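Local coordinates for endo-b-1,4-glucanase (PDB 1KS8), which probably cleaves internal beta-1,4-glucosidic linkages in cellulose, lichenin and cereal beta-glucans as a glycosyl hydrolase of family 9, at residues Ala69-Trp74 and Tyr417-Gln422; Asn287-Pro292 and Pro395-Asn400; Lys293-Ile298 and Gln332-Tyr337; Phe312-Ala317 and Arg328-Thr333. All blocks are in the same frame, centred on the assembly; numbering follows the deposited sequence.

Interaction 1. Residues Ala69-Trp74 and Tyr417-Gln422; sequences ATVLAW and YNAGFQ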
# COMPACT_ATOMS: atom_id res chain seq x y z
N ALA A 69 3.47 -1.93 2.33
CA ALA A 69 3.95 -2.81 3.38
C ALA A 69 3.71 -2.25 4.77
O ALA A 69 3.29 -2.97 5.67
CB ALA A 69 5.44 -3.09 3.18
N THR A 70 3.97 -0.96 4.95
CA THR A 70 3.77 -0.34 6.26
C THR A 70 2.31 -0.39 6.69
O THR A 70 2.01 -0.77 7.81
CB THR A 70 4.22 1.14 6.26
OG1 THR A 70 5.56 1.22 5.77
CG2 THR A 70 4.18 1.72 7.68
N VAL A 71 1.41 -0.02 5.79
CA VAL A 71 -0.01 -0.02 6.11
C VAL A 71 -0.56 -1.43 6.35
O VAL A 71 -1.38 -1.64 7.25
CB VAL A 71 -0.82 0.71 5.01
CG1 VAL A 71 -2.31 0.60 5.27
CG2 VAL A 71 -0.40 2.18 4.98
N LEU A 72 -0.09 -2.40 5.57
CA LEU A 72 -0.55 -3.77 5.78
C LEU A 72 -0.06 -4.26 7.15
O LEU A 72 -0.82 -4.87 7.90
CB LEU A 72 -0.03 -4.70 4.68
CG LEU A 72 -0.66 -4.55 3.29
CD1 LEU A 72 -0.07 -5.61 2.38
CD2 LEU A 72 -2.19 -4.70 3.37
N ALA A 73 1.20 -3.98 7.48
CA ALA A 73 1.75 -4.40 8.77
C ALA A 73 1.02 -3.69 9.91
O ALA A 73 0.73 -4.28 10.94
CB ALA A 73 3.25 -4.09 8.82
N TRP A 74 0.72 -2.41 9.70
CA TRP A 74 0.02 -1.60 10.70
C TRP A 74 -1.31 -2.25 11.07
O TRP A 74 -1.65 -2.37 12.25
CB TRP A 74 -0.18 -0.20 10.12
CG TRP A 74 -0.70 0.85 11.05
CD1 TRP A 74 -0.81 0.78 12.42
CD2 TRP A 74 -1.12 2.17 10.68
NE1 TRP A 74 -1.27 1.98 12.91
CE2 TRP A 74 -1.47 2.85 11.87
CE3 TRP A 74 -1.24 2.84 9.46
CZ2 TRP A 74 -1.93 4.17 11.87
CZ3 TRP A 74 -1.70 4.16 9.46
CH2 TRP A 74 -2.04 4.80 10.66
N TYR A 417 -3.61 0.82 -3.55
CA TYR A 417 -5.06 0.98 -3.50
C TYR A 417 -5.68 0.03 -2.47
O TYR A 417 -6.64 0.38 -1.79
CB TYR A 417 -5.70 0.66 -4.85
CG TYR A 417 -5.68 1.77 -5.89
CD1 TYR A 417 -4.81 2.85 -5.79
CD2 TYR A 417 -6.51 1.69 -7.01
CE1 TYR A 417 -4.77 3.83 -6.79
CE2 TYR A 417 -6.48 2.65 -8.01
CZ TYR A 417 -5.60 3.72 -7.90
OH TYR A 417 -5.56 4.65 -8.90
N ASN A 418 -5.13 -1.17 -2.38
CA ASN A 418 -5.66 -2.17 -1.45
C ASN A 418 -5.14 -2.16 -0.03
O ASN A 418 -5.68 -2.87 0.82
CB ASN A 418 -5.44 -3.58 -2.02
CG ASN A 418 -6.59 -4.04 -2.90
OD1 ASN A 418 -6.86 -3.45 -3.94
ND2 ASN A 418 -7.27 -5.10 -2.47
N ALA A 419 -4.11 -1.36 0.26
CA ALA A 419 -3.52 -1.35 1.60
C ALA A 419 -4.45 -0.85 2.71
O ALA A 419 -4.75 -1.60 3.64
CB ALA A 419 -2.23 -0.53 1.60
N GLY A 420 -4.87 0.40 2.63
CA GLY A 420 -5.77 0.93 3.64
C GLY A 420 -7.05 0.11 3.69
O GLY A 420 -7.57 -0.19 4.77
N PHE A 421 -7.54 -0.24 2.51
CA PHE A 421 -8.74 -1.05 2.33
C PHE A 421 -8.63 -2.37 3.10
O PHE A 421 -9.51 -2.71 3.90
CB PHE A 421 -8.92 -1.31 0.83
CG PHE A 421 -10.06 -2.24 0.49
CD1 PHE A 421 -11.38 -1.87 0.72
CD2 PHE A 421 -9.80 -3.45 -0.14
CE1 PHE A 421 -12.43 -2.71 0.34
CE2 PHE A 421 -10.83 -4.29 -0.53
CZ PHE A 421 -12.15 -3.92 -0.29
N GLN A 422 -7.54 -3.10 2.88
CA GLN A 422 -7.36 -4.38 3.55
C GLN A 422 -7.25 -4.23 5.06
O GLN A 422 -7.84 -5.01 5.82
CB GLN A 422 -6.13 -5.11 3.01
CG GLN A 422 -6.01 -6.53 3.55
CD GLN A 422 -4.93 -7.33 2.87
OE1 GLN A 422 -4.94 -7.50 1.64
NE2 GLN A 422 -3.99 -7.85 3.65

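Interaction 2. Residues Asn287-Pro292 and Pro395-Asn400; sequences NQQKTP and PDQNDN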
# COMPACT_ATOMS: atom_id res chain seq x y z
N ASN A 287 -17.97 17.75 6.26
CA ASN A 287 -17.82 18.66 5.12
C ASN A 287 -17.17 18.21 3.81
O ASN A 287 -17.51 18.75 2.76
CB ASN A 287 -17.12 19.93 5.61
CG ASN A 287 -17.85 20.58 6.77
OD1 ASN A 287 -17.33 20.65 7.89
ND2 ASN A 287 -19.06 21.05 6.52
N GLN A 288 -16.24 17.26 3.86
CA GLN A 288 -15.59 16.81 2.62
C GLN A 288 -16.61 16.46 1.55
O GLN A 288 -17.65 15.85 1.84
CB GLN A 288 -14.70 15.59 2.90
CG GLN A 288 -14.13 14.93 1.64
CD GLN A 288 -13.12 15.80 0.91
OE1 GLN A 288 -13.07 15.82 -0.32
NE2 GLN A 288 -12.30 16.52 1.66
N GLN A 289 -16.32 16.84 0.31
CA GLN A 289 -17.22 16.55 -0.80
C GLN A 289 -17.51 15.06 -0.87
O GLN A 289 -16.61 14.23 -0.69
CB GLN A 289 -16.61 17.00 -2.13
CG GLN A 289 -17.47 16.63 -3.33
CD GLN A 289 -16.92 17.16 -4.64
OE1 GLN A 289 -17.30 16.70 -5.72
NE2 GLN A 289 -16.02 18.13 -4.56
N LYS A 290 -18.77 14.73 -1.12
CA LYS A 290 -19.19 13.34 -1.22
C LYS A 290 -20.06 13.18 -2.46
O LYS A 290 -20.62 14.15 -2.96
CB LYS A 290 -20.01 12.95 0.01
CG LYS A 290 -19.24 13.09 1.32
CD LYS A 290 -20.14 12.87 2.52
CE LYS A 290 -19.36 13.04 3.82
NZ LYS A 290 -18.82 14.42 3.97
N THR A 291 -20.15 11.96 -2.97
CA THR A 291 -20.99 11.70 -4.13
C THR A 291 -22.41 11.68 -3.57
O THR A 291 -22.60 11.57 -2.35
CB THR A 291 -20.69 10.32 -4.76
OG1 THR A 291 -21.07 9.29 -3.84
CG2 THR A 291 -19.21 10.20 -5.09
N PRO A 292 -23.43 11.78 -4.43
CA PRO A 292 -24.81 11.77 -3.94
C PRO A 292 -25.13 10.52 -3.12
O PRO A 292 -25.94 10.56 -2.19
CB PRO A 292 -25.63 11.83 -5.23
CG PRO A 292 -24.77 12.68 -6.11
CD PRO A 292 -23.39 12.10 -5.87
N PRO A 395 -16.02 5.04 -9.21
CA PRO A 395 -16.93 5.93 -9.93
C PRO A 395 -16.51 7.39 -9.87
O PRO A 395 -15.58 7.76 -9.14
CB PRO A 395 -18.25 5.69 -9.21
CG PRO A 395 -17.81 5.56 -7.78
CD PRO A 395 -16.57 4.67 -7.89
N ASP A 396 -17.19 8.23 -10.65
CA ASP A 396 -16.87 9.65 -10.65
C ASP A 396 -17.62 10.33 -9.50
O ASP A 396 -18.26 9.66 -8.69
CB ASP A 396 -17.21 10.31 -11.99
CG ASP A 396 -18.69 10.30 -12.32
OD1 ASP A 396 -19.52 10.04 -11.43
OD2 ASP A 396 -19.03 10.56 -13.49
N GLN A 397 -17.53 11.65 -9.45
CA GLN A 397 -18.17 12.42 -8.38
C GLN A 397 -19.69 12.30 -8.30
O GLN A 397 -20.30 12.74 -7.33
CB GLN A 397 -17.77 13.89 -8.49
CG GLN A 397 -18.29 14.59 -9.73
CD GLN A 397 -17.79 16.02 -9.83
OE1 GLN A 397 -17.87 16.78 -8.87
NE2 GLN A 397 -17.30 16.39 -11.00
N ASN A 398 -20.30 11.70 -9.32
CA ASN A 398 -21.75 11.52 -9.34
C ASN A 398 -22.15 10.05 -9.36
O ASN A 398 -23.25 9.71 -9.79
CB ASN A 398 -22.36 12.25 -10.54
CG ASN A 398 -22.27 13.76 -10.41
OD1 ASN A 398 -22.74 14.33 -9.43
ND2 ASN A 398 -21.68 14.41 -11.41
N ASP A 399 -21.25 9.20 -8.88
CA ASP A 399 -21.49 7.75 -8.80
C ASP A 399 -21.64 7.07 -10.16
O ASP A 399 -22.21 5.97 -10.24
CB ASP A 399 -22.73 7.47 -7.95
CG ASP A 399 -22.62 8.04 -6.55
OD1 ASP A 399 -21.73 7.61 -5.79
OD2 ASP A 399 -23.44 8.91 -6.20
N ASN A 400 -21.15 7.70 -11.22
CA ASN A 400 -21.24 7.13 -12.56
C ASN A 400 -20.00 6.29 -12.84
O ASN A 400 -18.90 6.65 -12.44
CB ASN A 400 -21.36 8.25 -13.59
CG ASN A 400 -22.68 8.99 -13.48
OD1 ASN A 400 -22.78 10.16 -13.87
ND2 ASN A 400 -23.70 8.32 -12.95

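Interaction 3. Residues Lys293-Ile298 and Gln332-Tyr337; sequences KGLLYI and QTQIDY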
# COMPACT_ATOMS: atom_id res chain seq x y z
N LYS A 293 -24.47 9.41 -3.44
CA LYS A 293 -24.71 8.16 -2.73
C LYS A 293 -23.88 7.99 -1.46
O LYS A 293 -23.92 6.93 -0.82
CB LYS A 293 -24.52 6.97 -3.67
CG LYS A 293 -25.62 6.91 -4.74
CD LYS A 293 -25.50 5.69 -5.64
CE LYS A 293 -26.66 5.66 -6.63
NZ LYS A 293 -26.60 4.49 -7.55
N GLY A 294 -23.12 9.02 -1.09
CA GLY A 294 -22.36 8.95 0.15
C GLY A 294 -20.87 8.65 0.15
O GLY A 294 -20.26 8.63 1.22
N LEU A 295 -20.27 8.42 -1.01
CA LEU A 295 -18.85 8.13 -1.05
C LEU A 295 -18.01 9.40 -0.91
O LEU A 295 -18.26 10.39 -1.59
CB LEU A 295 -18.48 7.44 -2.37
CG LEU A 295 -16.99 7.15 -2.59
CD1 LEU A 295 -16.55 6.02 -1.68
CD2 LEU A 295 -16.75 6.78 -4.05
N LEU A 296 -17.01 9.36 -0.03
CA LEU A 296 -16.12 10.51 0.12
C LEU A 296 -15.42 10.69 -1.23
O LEU A 296 -14.86 9.73 -1.76
CB LEU A 296 -15.05 10.23 1.18
CG LEU A 296 -15.47 10.29 2.65
CD1 LEU A 296 -14.36 9.72 3.52
CD2 LEU A 296 -15.75 11.74 3.04
N TYR A 297 -15.46 11.89 -1.78
CA TYR A 297 -14.80 12.14 -3.06
C TYR A 297 -13.65 13.10 -2.81
O TYR A 297 -13.82 14.32 -2.83
CB TYR A 297 -15.78 12.71 -4.09
CG TYR A 297 -15.22 12.70 -5.50
CD1 TYR A 297 -14.52 13.80 -6.00
CD2 TYR A 297 -15.33 11.56 -6.30
CE1 TYR A 297 -13.95 13.76 -7.27
CE2 TYR A 297 -14.76 11.52 -7.56
CZ TYR A 297 -14.07 12.61 -8.04
OH TYR A 297 -13.49 12.55 -9.29
N ILE A 298 -12.48 12.52 -2.58
CA ILE A 298 -11.28 13.28 -2.27
C ILE A 298 -10.46 13.70 -3.50
O ILE A 298 -9.87 14.78 -3.51
CB ILE A 298 -10.42 12.46 -1.28
CG1 ILE A 298 -11.19 12.32 0.04
CG2 ILE A 298 -9.07 13.13 -1.06
CD1 ILE A 298 -10.64 11.27 0.97
N GLN A 332 -17.32 2.23 8.08
CA GLN A 332 -18.02 1.09 7.49
C GLN A 332 -18.82 1.50 6.25
O GLN A 332 -18.91 0.74 5.29
CB GLN A 332 -18.95 0.43 8.51
CG GLN A 332 -19.55 -0.88 8.02
CD GLN A 332 -20.58 -1.47 8.98
OE1 GLN A 332 -21.00 -2.61 8.81
NE2 GLN A 332 -20.98 -0.69 9.97
N THR A 333 -19.41 2.70 6.26
CA THR A 333 -20.19 3.11 5.09
C THR A 333 -19.30 3.25 3.86
O THR A 333 -19.74 2.99 2.74
CB THR A 333 -20.93 4.46 5.31
OG1 THR A 333 -19.98 5.52 5.44
CG2 THR A 333 -21.81 4.39 6.55
N GLN A 334 -18.05 3.67 4.07
CA GLN A 334 -17.14 3.84 2.95
C GLN A 334 -16.71 2.49 2.39
O GLN A 334 -16.70 2.28 1.17
CB GLN A 334 -15.92 4.66 3.38
CG GLN A 334 -16.31 6.04 3.87
CD GLN A 334 -17.08 6.83 2.83
OE1 GLN A 334 -16.54 7.21 1.79
NE2 GLN A 334 -18.37 7.06 3.09
N ILE A 335 -16.37 1.56 3.28
CA ILE A 335 -15.99 0.23 2.84
C ILE A 335 -17.21 -0.42 2.17
O ILE A 335 -17.09 -1.04 1.12
CB ILE A 335 -15.52 -0.64 4.03
CG1 ILE A 335 -14.27 -0.01 4.66
CG2 ILE A 335 -15.23 -2.06 3.57
CD1 ILE A 335 -13.10 0.19 3.70
N ASP A 336 -18.38 -0.26 2.78
CA ASP A 336 -19.60 -0.83 2.22
C ASP A 336 -19.94 -0.26 0.85
O ASP A 336 -20.54 -0.95 0.02
CB ASP A 336 -20.77 -0.65 3.18
CG ASP A 336 -20.69 -1.58 4.38
OD1 ASP A 336 -19.79 -2.45 4.39
OD2 ASP A 336 -21.53 -1.46 5.30
N TYR A 337 -19.57 0.99 0.60
CA TYR A 337 -19.84 1.56 -0.71
C TYR A 337 -18.99 0.79 -1.72
O TYR A 337 -19.48 0.38 -2.77
CB TYR A 337 -19.49 3.05 -0.76
CG TYR A 337 -19.77 3.68 -2.11
CD1 TYR A 337 -18.94 3.42 -3.21
CD2 TYR A 337 -20.88 4.51 -2.31
CE1 TYR A 337 -19.21 3.96 -4.46
CE2 TYR A 337 -21.16 5.05 -3.56
CZ TYR A 337 -20.32 4.77 -4.63
OH TYR A 337 -20.59 5.30 -5.87

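Interaction 4. Residues Phe312-Ala317 and Arg328-Thr333; sequences FIMLEA and RQFAQT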
# COMPACT_ATOMS: atom_id res chain seq x y z
N PHE A 312 -9.75 3.89 7.20
CA PHE A 312 -8.78 3.30 8.12
C PHE A 312 -8.33 4.30 9.18
O PHE A 312 -8.16 3.94 10.34
CB PHE A 312 -7.56 2.76 7.38
CG PHE A 312 -6.65 1.97 8.27
CD1 PHE A 312 -7.11 0.82 8.90
CD2 PHE A 312 -5.36 2.41 8.53
CE1 PHE A 312 -6.29 0.11 9.78
CE2 PHE A 312 -4.53 1.71 9.41
CZ PHE A 312 -5.00 0.56 10.04
N ILE A 313 -8.13 5.56 8.78
CA ILE A 313 -7.73 6.58 9.74
C ILE A 313 -8.84 6.71 10.79
O ILE A 313 -8.56 6.87 11.98
CB ILE A 313 -7.49 7.94 9.05
CG1 ILE A 313 -6.18 7.89 8.25
CG2 ILE A 313 -7.42 9.06 10.10
CD1 ILE A 313 -4.93 7.63 9.09
N MET A 314 -10.09 6.63 10.35
CA MET A 314 -11.22 6.73 11.26
C MET A 314 -11.24 5.56 12.24
O MET A 314 -11.52 5.73 13.43
CB MET A 314 -12.53 6.77 10.49
CG MET A 314 -12.75 8.07 9.73
SD MET A 314 -14.33 8.10 8.89
CE MET A 314 -14.06 9.43 7.73
N LEU A 315 -10.95 4.36 11.74
CA LEU A 315 -10.93 3.18 12.58
C LEU A 315 -9.79 3.27 13.60
O LEU A 315 -9.94 2.84 14.75
CB LEU A 315 -10.79 1.92 11.71
CG LEU A 315 -12.07 1.62 10.92
CD1 LEU A 315 -11.78 0.69 9.76
CD2 LEU A 315 -13.11 1.02 11.86
N GLU A 316 -8.66 3.84 13.19
CA GLU A 316 -7.53 4.00 14.09
C GLU A 316 -7.87 5.06 15.14
O GLU A 316 -7.49 4.94 16.31
CB GLU A 316 -6.28 4.42 13.31
CG GLU A 316 -5.58 3.26 12.61
CD GLU A 316 -4.77 2.41 13.56
OE1 GLU A 316 -4.48 1.24 13.23
OE2 GLU A 316 -4.40 2.92 14.64
N ALA A 317 -8.59 6.09 14.72
CA ALA A 317 -8.99 7.16 15.63
C ALA A 317 -9.95 6.62 16.68
O ALA A 317 -9.88 6.99 17.85
CB ALA A 317 -9.65 8.29 14.85
N ARG A 328 -16.44 4.53 13.60
CA ARG A 328 -16.46 3.17 13.08
C ARG A 328 -17.60 2.99 12.09
O ARG A 328 -17.45 2.35 11.05
CB ARG A 328 -16.59 2.17 14.23
CG ARG A 328 -15.31 2.02 15.03
CD ARG A 328 -15.53 1.29 16.34
NE ARG A 328 -14.25 1.05 17.02
CZ ARG A 328 -14.13 0.71 18.30
NH1 ARG A 328 -15.20 0.57 19.07
NH2 ARG A 328 -12.92 0.51 18.81
N GLN A 329 -18.76 3.56 12.42
CA GLN A 329 -19.92 3.46 11.55
C GLN A 329 -19.65 4.16 10.22
O GLN A 329 -19.93 3.61 9.16
CB GLN A 329 -21.14 4.11 12.22
CG GLN A 329 -22.40 4.10 11.37
CD GLN A 329 -23.05 2.73 11.28
OE1 GLN A 329 -24.03 2.54 10.56
NE2 GLN A 329 -22.52 1.77 12.03
N PHE A 330 -19.08 5.36 10.27
CA PHE A 330 -18.80 6.08 9.04
C PHE A 330 -17.78 5.32 8.20
O PHE A 330 -17.92 5.22 6.98
CB PHE A 330 -18.29 7.49 9.30
CG PHE A 330 -18.34 8.37 8.09
CD1 PHE A 330 -19.45 9.17 7.83
CD2 PHE A 330 -17.31 8.34 7.15
CE1 PHE A 330 -19.54 9.91 6.65
CE2 PHE A 330 -17.39 9.08 5.98
CZ PHE A 330 -18.51 9.87 5.73
N ALA A 331 -16.74 4.81 8.84
CA ALA A 331 -15.72 4.05 8.13
C ALA A 331 -16.38 2.89 7.40
O ALA A 331 -16.06 2.60 6.25
CB ALA A 331 -14.68 3.53 9.11
N GLN A 332 -17.32 2.23 8.08
CA GLN A 332 -18.02 1.09 7.49
C GLN A 332 -18.82 1.50 6.25
O GLN A 332 -18.91 0.74 5.29
CB GLN A 332 -18.95 0.43 8.51
CG GLN A 332 -19.55 -0.88 8.02
CD GLN A 332 -20.58 -1.47 8.98
OE1 GLN A 332 -21.00 -2.61 8.81
NE2 GLN A 332 -20.98 -0.69 9.97
N THR A 333 -19.41 2.70 6.26
CA THR A 333 -20.19 3.11 5.09
C THR A 333 -19.30 3.25 3.86
O THR A 333 -19.74 2.99 2.74
CB THR A 333 -20.93 4.46 5.31
OG1 THR A 333 -19.98 5.52 5.44
CG2 THR A 333 -21.81 4.39 6.55
O HOH W 1 -11.73 0.86 15.54

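Interaction 1. Residues Ala69-Trp74 and Tyr417-Gln422
Val71 and Leu72 of helix 62-78 pack against Ala419, Gly420 and Gln422 of helix 415-430, close to the centre of the chain, within the (alpha/alpha)6 barrel of this family 9 enzyme. The two segments run 13° from parallel with their axes 8.4 Å apart, and they illustrate how branched side chains of one helix can pack on the small residues of the other; no hydrogen bond joins the two segments, though Val71 O bonds to Ser423 OG just beyond. Val71 points straight across: its CG1, anti to the backbone N (chi1 175°), lies 3.6 Å from Ala419 C and 3.8 Å from Ala419 CB, and the same CG1 also touches the backbone N of Gly420. A methyl group rests on the neighbouring helix backbone. Next to it Leu72 extends CD2 to 4.0 Å from Ala419 CA, and the same methyl meets Gln422 at several points, the two side chains lying at a slant. Gln422 CB begins the contact at 4.0 Å from Leu72 CD2. Its CG is anti to the backbone N (chi1 -172°), the chain then runs on extended, and CD comes to 3.8 Å from Leu72 CD2. The terminal amide is buried yet satisfied from elsewhere, OE1 bonding to Ser12 OG of helix 5-18 and NE2 to Tyr83 OH. Held by these two hydroxyls, the amide sets NE2 3.6 Å from Leu72 CD2.

Interaction 2. Residues Asn287-Pro292 and Pro395-Asn400
Thr291 gives its hydroxyl to the carboxylate of Asp399, a non-glycine residue with left-handed backbone angles (phi 65°) that closes a type I turn running from Asp396. Thr291 OG1 lies 2.7 Å from Asp399 OD1, which it meets on the syn side, 22° out of the carboxylate plane. Tyr337 OH also bonds to OD1, while OD2 accepts from Lys293 N and lies 3.2 Å from Pro292 CD. An alanine in place of Asp399 would probably leave the hydroxyls of Thr291 and Tyr337 and the N-H of Lys293 without their common acceptor. Beside the carboxylate, Thr291 CA makes a CH...O contact of 3.4 Å with Gln397 O, against which Pro292 CD also rests. The turn itself is braced from within: Asp396 OD1 takes the backbone N-H groups of Asn398, an Asx turn, and of Asn400, from opposite faces of its carboxylate. Two surface loops are joined in this way, one linking helix 271-286 to helix 303-319, the other lying between helices 374-377 and 408-411. Both settle on helix 324-341, where Lys290 packs on Phe330 and Pro395 on Tyr337.

Interaction 3. Residues Lys293-Ile298 and Gln332-Tyr337
Gln334 on helix 324-341 reads the backbone of the loop 293-298 with both ends of its amide. NE2 donates to Gly294 O at 3.1 Å, nearly straight at 173° and with the acceptor in the amide plane. On its other side OE1 receives Leu296 N at 2.9 Å and 171°. The same oxygen also lies 3.4 Å from Leu296 CG, the two side chains crossing at about a right angle. One turn further along the helix, Tyr337 gives the loop a flat platform. Leu295 CB sits 3.7 Å above the ring centre in a CH-pi contact, and Leu295 CD2 reaches to 3.8 Å from Tyr337 CE1. Lys293 CB approaches the ring edge instead, in its plane, 3.9 Å from Tyr337 CE2.

A second shell positions these groups. Gln334 bends at chi2 (-57°), which carries CD toward the loop, and NE2 gives a further bond to Thr333 OG1 at 3.2 Å. Gly294 adopts backbone angles at which a CB would jam against the preceding carbonyl oxygen. Tyr337 OH hydrogen-bonds to Asp399, Leu295 N to Thr291 OG1, and Leu295 packs on Ala307 of helix 303-319. The contact illustrates a wider rule: one primary amide can fix the register of an irregular loop on a helix, with an aromatic ring supplying much of the packing. With OE1 accepting from a backbone N-H and NE2 donating to a carbonyl and a hydroxyl, the amide could not be turned over without setting donor against donor and acceptor against acceptor, so its rotation is probably fixed while its buried polar atoms stay paired.

Interaction 4. Residues Phe312-Ala317 and Arg328-Thr333
Met314 and Phe330 cross obliquely between two neighbouring helices whose segments run antiparallel at 160°, with axes 8.4 Å apart. The methionine chain is extended beyond CG, and SD stands 4.7 Å from the ring centroid, 66° off the ring normal, in an oblique Met-aromatic contact. Sulfur and methyl share one carbon of the ring: SD and CE are each 3.5 Å from Phe330 CD2. Thr333 OG1, by contrast, stands over the centre of one face of that ring. An alanine in place of Met314 would keep the touch of CB on Ala331 CB but would probably open a gap beside Phe330 CD2 and let the ring shift more easily.

Leu315 works on the other flank. Its CG lies 3.7 Å from Ala331 CB, and CD2 extends obliquely to 4.0 Å from Arg328 CG. Farther out on Arg328, NE gives its hydrogen, in the guanidinium plane, to a water 2.9 Å away, and that water donates to Leu315 O at 2.8 Å, a polar bridge beside the apolar packing. Arg328 NH2 forms a salt bridge with Glu319.

The pair is the helical hairpin 303-319 and 324-341, part of the barrel of helices. Met314 and Phe330 also lean on helix 271-286, through Val281, Leu284 and Ile285, whereas Leu315 packs on Ala424 and Ala427 of helix 415-430.

How the interactions relate
Read from the N terminus, the chain enters interaction 1 at 69-74 and closes that long loop only at 417-422, so the other three contacts nest inside it. Interaction 2 closes a shorter loop between 287-292 and 395-400, within which interactions 3 and 4 lie. Segment 312-317, on helix 303-319, falls inside the loop of interaction 3, and both contacts end on helix 324-341, sharing Gln332 and Thr333. Direct touches link the levels: Trp74 meets Phe312 edge-to-face, Phe421 packs on Ile335, a probable backbone hydrogen bond joins Gln289 O to Tyr297 N, and Leu296 packs on Phe330. Surface loops are thereby tied through helix 324-341 to the helices near the centre of the chain.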